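Local coordinates for thiosulfate sulfurtransferase TUM1 (Saccharomyces cerevisiae, PDB 3UTN), which accepts persulfide sulfur from NFS1 and passes it to UBA4 for 2-thiolation of the wobble uridine of tRNAs, at residues D28-K33 against K141-N146; R46-D51 against D114-Y119; V122-S127 against L145-Q150. All blocks are in the same frame, centred on the assembly; numbering follows the deposited sequence.

Strand 28-30 opens contact 1 near the N terminus. It waits for its partner, strand 141-145, and closes the longest loop of the three. Contact 2 is nested inside that loop: strand 47-51 pairs with strand 115-119. After it closes, contact 3 begins at loop 122-127, still within the loop of contact 1. It ends on 145-150, sharing Leu145 and Asn146 with contact 1. Strands 141-145 and 115-119 are neighbours, so contacts 1 and 2 belong to one parallel sheet, that of the first rhodanese domain. Contact 3 ties the loop that follows strand 115-119 to the turn and helix start that follow strand 141-145.

Contact 1 (D28-K33 against K141-N146); sequences DLISPK and KVYLLN. With DMS (dimethyl sulfoxide), chain B.
The Tyr143 ring lies between Ile30 and a bound dimethyl sulfoxide, probably from the crystallisation liquor. Ile30 CD1 sits over one face, 4.2 Å from the ring centroid, in a CH-pi contact. Its CG1 is anti to the backbone N (chi1 -167°), and the extended chain beyond carries CD1 over the ring. Dimethyl sulfoxide C2 covers the opposite face, 3.3 Å from Tyr143 CZ. The backbone oxygen of Leu29 comes to the ring edge, near its plane. Asp28 CB meets Tyr143 CD1 at 3.6 Å. An alanine in place of Tyr143 loses the ring, which would probably leave Ile30 CD1 and Asp28 CB without their partner and open a gap beside Ile30 where the ring lay.

On the other face of the sheet, Leu29 runs along Leu144, CD2 against CD2 at 3.6 Å. Leu29 CD1 touches the amide of Asn146, whose OD1 is held by Asn124 ND2 and whose ND2 bonds to Tyr250 O. The strands run parallel, with 28-30 at the edge of the rhodanese sheet. Asp28 N bonds to Val142 O, Leu144 N to Asp28 O, Ile30 N to Leu144 O, and Asn146 N to Ile30 O. Val142 N gives its hydrogen to the dimethyl sulfoxide oxygen at 2.7 Å, nearly straight (168°). Polar bonding between the strands is thus left to the backbone, while the side chains add mainly apolar contacts on both faces.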
# COMPACT_ATOMS: atom_id res chain seq x y z
N ASP A 28 5.68 8.30 6.59
CA ASP A 28 7.10 8.17 6.35
C ASP A 28 7.43 6.72 6.54
O ASP A 28 6.83 6.04 7.36
CB ASP A 28 7.89 9.00 7.35
CG ASP A 28 7.79 10.48 7.10
OD1 ASP A 28 7.27 10.86 6.04
OD2 ASP A 28 8.23 11.27 7.97
N LEU A 29 8.40 6.25 5.77
CA LEU A 29 8.99 4.98 6.09
C LEU A 29 9.70 5.17 7.40
O LEU A 29 10.16 6.27 7.72
CB LEU A 29 9.99 4.54 5.02
CG LEU A 29 9.50 4.29 3.61
CD1 LEU A 29 10.35 3.19 3.03
CD2 LEU A 29 8.03 3.90 3.57
N ILE A 30 9.78 4.11 8.17
CA ILE A 30 10.57 4.15 9.36
C ILE A 30 11.26 2.81 9.45
O ILE A 30 10.65 1.76 9.27
CB ILE A 30 9.72 4.47 10.61
CG1 ILE A 30 10.61 4.83 11.79
CG2 ILE A 30 8.75 3.35 10.93
CD1 ILE A 30 9.87 5.44 12.95
N SER A 31 12.56 2.87 9.67
CA SER A 31 13.34 1.67 9.84
C SER A 31 13.05 1.16 11.24
O SER A 31 12.57 1.91 12.09
CB SER A 31 14.82 1.99 9.70
OG SER A 31 15.24 2.79 10.79
N PRO A 32 13.34 -0.12 11.49
CA PRO A 32 13.22 -0.63 12.84
C PRO A 32 14.00 0.20 13.84
O PRO A 32 13.47 0.53 14.91
CB PRO A 32 13.81 -2.03 12.72
CG PRO A 32 13.47 -2.43 11.33
CD PRO A 32 13.63 -1.19 10.52
N LYS A 33 15.24 0.57 13.51
CA LYS A 33 16.04 1.35 14.45
C LYS A 33 15.42 2.70 14.73
O LYS A 33 15.33 3.11 15.88
CB LYS A 33 17.51 1.49 14.01
CG LYS A 33 17.77 2.38 12.81
CD LYS A 33 19.26 2.44 12.49
CE LYS A 33 19.93 1.09 12.73
NZ LYS A 33 21.26 0.96 12.07
N LYS A 141 0.23 11.25 12.04
CA LYS A 141 1.54 10.64 12.14
C LYS A 141 1.45 9.18 11.81
O LYS A 141 0.92 8.37 12.57
CB LYS A 141 2.14 10.89 13.52
CG LYS A 141 2.37 12.37 13.81
CD LYS A 141 2.67 12.62 15.28
CE LYS A 141 1.49 12.32 16.18
NZ LYS A 141 0.27 13.13 15.89
N VAL A 142 1.97 8.86 10.63
CA VAL A 142 1.90 7.52 10.15
C VAL A 142 3.26 7.16 9.62
O VAL A 142 3.86 7.89 8.83
CB VAL A 142 0.86 7.33 9.03
CG1 VAL A 142 0.77 5.86 8.65
CG2 VAL A 142 -0.50 7.85 9.47
N TYR A 143 3.74 6.04 10.09
CA TYR A 143 4.97 5.51 9.59
C TYR A 143 4.69 4.18 9.02
O TYR A 143 3.77 3.47 9.44
CB TYR A 143 5.98 5.41 10.70
CG TYR A 143 6.43 6.75 11.19
CD1 TYR A 143 7.50 7.40 10.59
CD2 TYR A 143 5.78 7.38 12.24
CE1 TYR A 143 7.93 8.64 11.03
CE2 TYR A 143 6.19 8.62 12.68
CZ TYR A 143 7.27 9.24 12.08
OH TYR A 143 7.67 10.47 12.52
N LEU A 144 5.47 3.85 8.02
CA LEU A 144 5.44 2.54 7.48
C LEU A 144 6.73 1.96 7.96
O LEU A 144 7.80 2.42 7.57
CB LEU A 144 5.42 2.59 5.97
CG LEU A 144 5.45 1.22 5.32
CD1 LEU A 144 4.25 0.44 5.79
CD2 LEU A 144 5.47 1.38 3.82
N LEU A 145 6.63 0.97 8.83
CA LEU A 145 7.82 0.32 9.29
C LEU A 145 8.43 -0.33 8.09
O LEU A 145 7.75 -1.03 7.33
CB LEU A 145 7.52 -0.72 10.36
CG LEU A 145 8.79 -1.42 10.86
CD1 LEU A 145 9.64 -0.48 11.69
CD2 LEU A 145 8.39 -2.63 11.67
N ASN A 146 9.71 -0.09 7.91
CA ASN A 146 10.40 -0.65 6.79
C ASN A 146 11.55 -1.57 7.19
O ASN A 146 12.68 -1.14 7.31
CB ASN A 146 10.91 0.46 5.87
CG ASN A 146 11.48 -0.09 4.61
OD1 ASN A 146 10.99 -1.11 4.10
ND2 ASN A 146 12.52 0.55 4.09
S DMS B . 4.20 11.00 8.59
O DMS B . 2.83 10.93 9.13
C1 DMS B . 4.59 12.65 8.34
C2 DMS B . 5.29 10.69 9.86

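Contact 2 (R46-D51 against D114-Y119); sequences RIVPVD and DILVVY
Arg46 and Asp114 form a side-on salt bridge at the start of a parallel strand pair in the alpha/beta sheet of the first rhodanese domain. Arg46 NH2 meets the syn lone pair of Asp114 OD2 at 2.6 Å, in the guanidinium plane and almost straight (175°). Arg46 NE reaches Asp114 OD1 at 2.8 Å, more bent and tilted from that plane. Arg46, partly exposed, marks the more open end. Its NH2 also bonds to Gly109 O, and Tyr169 makes a cation-pi contact with it.

The rest is tightly packed and buried, with backbone bonds throughout, such as Val48 N to Ile115 O and Val117 N to Val48 O. Leu116 CD2 fits against Val48 CB at 3.6 Å and Val50 CG2 at 3.7 Å. Ile47 lies alongside Ile115. At the far end chi1 62° folds the Tyr119 ring back across the strand, over Asp51. Asp51 CA is 3.8 Å from the ring centroid, a CH-pi contact, while Pro49 CB meets the ring edge. Tyr119 OH bonds to Ser76 OG and Ile73 N.

Helix 32-41 packs on the face of Ile47, Ile115 and Val117, helix 127-136 on that of Leu116 and Val118, with strand 141-145 beside 115-119 and 77-78 beside 47-51.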
# COMPACT_ATOMS: atom_id res chain seq x y z
N ARG A 46 1.31 8.64 21.61
CA ARG A 46 1.25 7.20 21.69
C ARG A 46 1.77 6.64 20.37
O ARG A 46 1.47 7.17 19.30
CB ARG A 46 -0.18 6.76 21.93
CG ARG A 46 -0.30 5.40 22.56
CD ARG A 46 -1.72 5.18 23.01
NE ARG A 46 -2.64 5.19 21.87
CZ ARG A 46 -3.90 4.81 21.92
NH1 ARG A 46 -4.44 4.37 23.06
NH2 ARG A 46 -4.64 4.86 20.82
N ILE A 47 2.58 5.60 20.45
CA ILE A 47 3.05 4.96 19.24
C ILE A 47 2.35 3.63 19.12
O ILE A 47 2.50 2.74 19.95
CB ILE A 47 4.56 4.80 19.18
CG1 ILE A 47 5.21 6.18 19.13
CG2 ILE A 47 4.96 3.98 17.96
CD1 ILE A 47 6.69 6.15 19.36
N VAL A 48 1.54 3.54 18.08
CA VAL A 48 0.73 2.38 17.88
C VAL A 48 1.23 1.75 16.62
O VAL A 48 0.98 2.25 15.52
CB VAL A 48 -0.76 2.75 17.76
CG1 VAL A 48 -1.58 1.50 17.50
CG2 VAL A 48 -1.22 3.45 19.03
N PRO A 49 2.01 0.67 16.77
CA PRO A 49 2.37 -0.08 15.60
C PRO A 49 1.09 -0.66 15.07
O PRO A 49 0.17 -0.96 15.82
CB PRO A 49 3.27 -1.18 16.16
CG PRO A 49 3.77 -0.64 17.45
CD PRO A 49 2.59 0.11 17.99
N VAL A 50 1.02 -0.77 13.76
CA VAL A 50 -0.19 -1.19 13.13
C VAL A 50 0.23 -2.34 12.26
O VAL A 50 0.92 -2.16 11.27
CB VAL A 50 -0.81 -0.07 12.30
CG1 VAL A 50 -2.07 -0.56 11.62
CG2 VAL A 50 -1.11 1.12 13.18
N ASP A 51 -0.16 -3.53 12.67
CA ASP A 51 0.04 -4.69 11.86
C ASP A 51 -1.06 -4.69 10.82
O ASP A 51 -2.24 -4.87 11.13
CB ASP A 51 -0.01 -5.94 12.73
CG ASP A 51 0.25 -7.19 11.94
OD1 ASP A 51 0.49 -7.10 10.72
OD2 ASP A 51 0.20 -8.28 12.55
N ASP A 114 -2.06 9.37 17.73
CA ASP A 114 -1.21 8.20 17.67
C ASP A 114 -0.21 8.32 16.55
O ASP A 114 -0.55 8.71 15.44
CB ASP A 114 -2.02 6.94 17.44
CG ASP A 114 -2.80 6.52 18.65
OD1 ASP A 114 -2.48 6.99 19.76
OD2 ASP A 114 -3.71 5.70 18.49
N ILE A 115 1.03 7.99 16.85
CA ILE A 115 1.97 7.72 15.79
C ILE A 115 1.67 6.28 15.38
O ILE A 115 1.85 5.35 16.16
CB ILE A 115 3.41 7.85 16.26
CG1 ILE A 115 3.72 9.30 16.62
CG2 ILE A 115 4.34 7.34 15.18
CD1 ILE A 115 5.07 9.49 17.29
N LEU A 116 1.17 6.12 14.17
CA LEU A 116 0.88 4.80 13.69
C LEU A 116 2.08 4.32 12.94
O LEU A 116 2.59 5.00 12.06
CB LEU A 116 -0.37 4.78 12.82
CG LEU A 116 -1.62 5.25 13.56
CD1 LEU A 116 -2.79 5.28 12.61
CD2 LEU A 116 -1.92 4.38 14.77
N VAL A 117 2.56 3.17 13.32
CA VAL A 117 3.68 2.61 12.63
C VAL A 117 3.21 1.33 12.02
O VAL A 117 3.01 0.33 12.68
CB VAL A 117 4.90 2.41 13.53
CG1 VAL A 117 6.02 1.80 12.71
CG2 VAL A 117 5.33 3.75 14.12
N VAL A 118 3.02 1.39 10.72
CA VAL A 118 2.39 0.31 10.03
C VAL A 118 3.44 -0.67 9.62
O VAL A 118 4.53 -0.30 9.20
CB VAL A 118 1.65 0.80 8.79
CG1 VAL A 118 0.94 -0.36 8.14
CG2 VAL A 118 0.66 1.88 9.20
N TYR A 119 3.10 -1.93 9.75
CA TYR A 119 3.97 -2.95 9.25
C TYR A 119 3.08 -4.08 8.83
O TYR A 119 1.88 -4.07 9.07
CB TYR A 119 4.95 -3.39 10.33
CG TYR A 119 4.32 -4.00 11.55
CD1 TYR A 119 3.77 -3.20 12.56
CD2 TYR A 119 4.28 -5.37 11.71
CE1 TYR A 119 3.20 -3.77 13.68
CE2 TYR A 119 3.73 -5.95 12.83
CZ TYR A 119 3.19 -5.15 13.81
OH TYR A 119 2.65 -5.74 14.91

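Contact 3 (V122-S127 against L145-Q150); sequences VGNFSS and LNNFNQ
Asn147 packs against Gly123 and Asn124 in the first rhodanese domain. Segment 122-127 is the loop between strand 115-119 and helix 127-136. The second domain carries the catalytic Cys282 right after the equivalent strand, 278-281, so this loop is probably the non-catalytic counterpart of the persulfide loop. Here Asp120 accepts backbone N-H groups of Gly123, Phe125, Ser126 and Ser127, which hold the loop curled.

Asn147 follows a cis peptide bond and is the N-cap of helix 148-153. Its CB lies 3.6 Å from Asn124 ND2. CG is a little farther off, near both Asn124 ND2 and Gly123 CA. The first torsion (chi1 56°) folds the amide back over the helix start, which lets OD1 reach the helix. There it accepts from Gln150 N at 2.9 Å, nearly straight (161°). ND2 faces the loop, 3.4 Å from Gly123 CA.

The neighbouring amides add two direct bonds. Asn124 ND2 gives a hydrogen to Asn146 OD1 at 2.7 Å, with the two amide planes 41° apart. Asn149 ND2 bonds to Val122 O at 2.8 Å, coming from above the carbonyl plane. Gly123 leaves room for this amide, since a CB there would collide with Asn149 ND2. Asn147 ND2 and Asn149 ND2 also bond to Thr247 O, and Asn124 ND2 to Lys248 O, so the asparagines join a third, later piece of the chain to these two. One water also bridges the two segments. It lies 2.6 Å from Asn124 OD1, 2.6 Å from Leu145 O and 2.5 Å from Ser127 OG.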
# COMPACT_ATOMS: atom_id res chain seq x y z
N VAL A 122 4.53 -9.69 5.81
CA VAL A 122 5.01 -10.12 4.51
C VAL A 122 6.26 -9.33 4.15
O VAL A 122 7.27 -9.89 3.75
CB VAL A 122 3.94 -9.97 3.43
CG1 VAL A 122 4.49 -10.33 2.06
CG2 VAL A 122 2.76 -10.85 3.77
N GLY A 123 6.17 -8.02 4.32
CA GLY A 123 7.28 -7.15 3.99
C GLY A 123 6.81 -6.15 2.97
O GLY A 123 6.91 -6.38 1.77
N ASN A 124 6.26 -5.04 3.46
CA ASN A 124 5.80 -3.97 2.59
C ASN A 124 4.87 -4.48 1.53
O ASN A 124 5.02 -4.18 0.34
CB ASN A 124 6.99 -3.28 1.97
CG ASN A 124 7.75 -2.49 2.98
OD1 ASN A 124 7.14 -1.80 3.79
ND2 ASN A 124 9.06 -2.59 2.96
N PHE A 125 3.92 -5.27 1.98
CA PHE A 125 2.99 -5.89 1.10
C PHE A 125 1.66 -5.19 1.24
O PHE A 125 1.18 -4.59 0.31
CB PHE A 125 2.89 -7.36 1.43
CG PHE A 125 2.03 -8.13 0.49
CD1 PHE A 125 0.83 -8.67 0.93
CD2 PHE A 125 2.41 -8.32 -0.83
CE1 PHE A 125 0.02 -9.39 0.06
CE2 PHE A 125 1.61 -9.03 -1.70
CZ PHE A 125 0.41 -9.57 -1.25
N SER A 126 1.07 -5.27 2.43
CA SER A 126 -0.20 -4.62 2.70
C SER A 126 0.02 -3.41 3.58
O SER A 126 -0.83 -2.53 3.68
CB SER A 126 -1.12 -5.59 3.40
OG SER A 126 -0.47 -6.16 4.52
N SER A 127 1.16 -3.39 4.26
CA SER A 127 1.45 -2.29 5.16
C SER A 127 1.50 -0.96 4.42
O SER A 127 0.97 0.02 4.93
CB SER A 127 2.72 -2.54 5.96
OG SER A 127 3.82 -2.75 5.10
N LEU A 145 6.63 0.97 8.83
CA LEU A 145 7.82 0.32 9.29
C LEU A 145 8.43 -0.33 8.09
O LEU A 145 7.75 -1.03 7.33
CB LEU A 145 7.52 -0.72 10.36
CG LEU A 145 8.79 -1.42 10.86
CD1 LEU A 145 9.64 -0.48 11.69
CD2 LEU A 145 8.39 -2.63 11.67
N ASN A 146 9.71 -0.09 7.91
CA ASN A 146 10.40 -0.65 6.79
C ASN A 146 11.55 -1.57 7.19
O ASN A 146 12.68 -1.14 7.31
CB ASN A 146 10.91 0.46 5.87
CG ASN A 146 11.48 -0.09 4.61
OD1 ASN A 146 10.99 -1.11 4.10
ND2 ASN A 146 12.52 0.55 4.09
N ASN A 147 11.24 -2.83 7.43
CA ASN A 147 9.89 -3.33 7.52
C ASN A 147 9.90 -4.32 8.65
O ASN A 147 10.92 -4.50 9.31
CB ASN A 147 9.45 -3.99 6.21
CG ASN A 147 10.37 -5.10 5.76
OD1 ASN A 147 11.23 -5.56 6.52
ND2 ASN A 147 10.20 -5.54 4.53
N PHE A 148 8.77 -4.97 8.87
CA PHE A 148 8.67 -5.91 9.95
C PHE A 148 9.59 -7.10 9.76
O PHE A 148 10.06 -7.65 10.74
CB PHE A 148 7.24 -6.37 10.10
CG PHE A 148 6.97 -7.06 11.39
CD1 PHE A 148 7.47 -6.56 12.59
CD2 PHE A 148 6.19 -8.21 11.42
CE1 PHE A 148 7.21 -7.21 13.78
CE2 PHE A 148 5.92 -8.85 12.61
CZ PHE A 148 6.43 -8.35 13.79
N ASN A 149 9.84 -7.47 8.51
CA ASN A 149 10.79 -8.54 8.22
C ASN A 149 12.13 -8.24 8.85
O ASN A 149 12.69 -9.06 9.56
CB ASN A 149 10.97 -8.72 6.72
CG ASN A 149 9.79 -9.40 6.06
OD1 ASN A 149 8.90 -9.91 6.73
ND2 ASN A 149 9.80 -9.43 4.74
N GLN A 150 12.63 -7.04 8.58
CA GLN A 150 13.93 -6.64 9.07
C GLN A 150 13.86 -6.44 10.55
O GLN A 150 14.76 -6.82 11.28
CB GLN A 150 14.39 -5.37 8.37
CG GLN A 150 14.80 -5.64 6.94
CD GLN A 150 15.95 -6.61 6.85
OE1 GLN A 150 17.09 -6.21 6.64
NE2 GLN A 150 15.67 -7.91 7.02
O HOH W 1 6.07 -2.52 6.07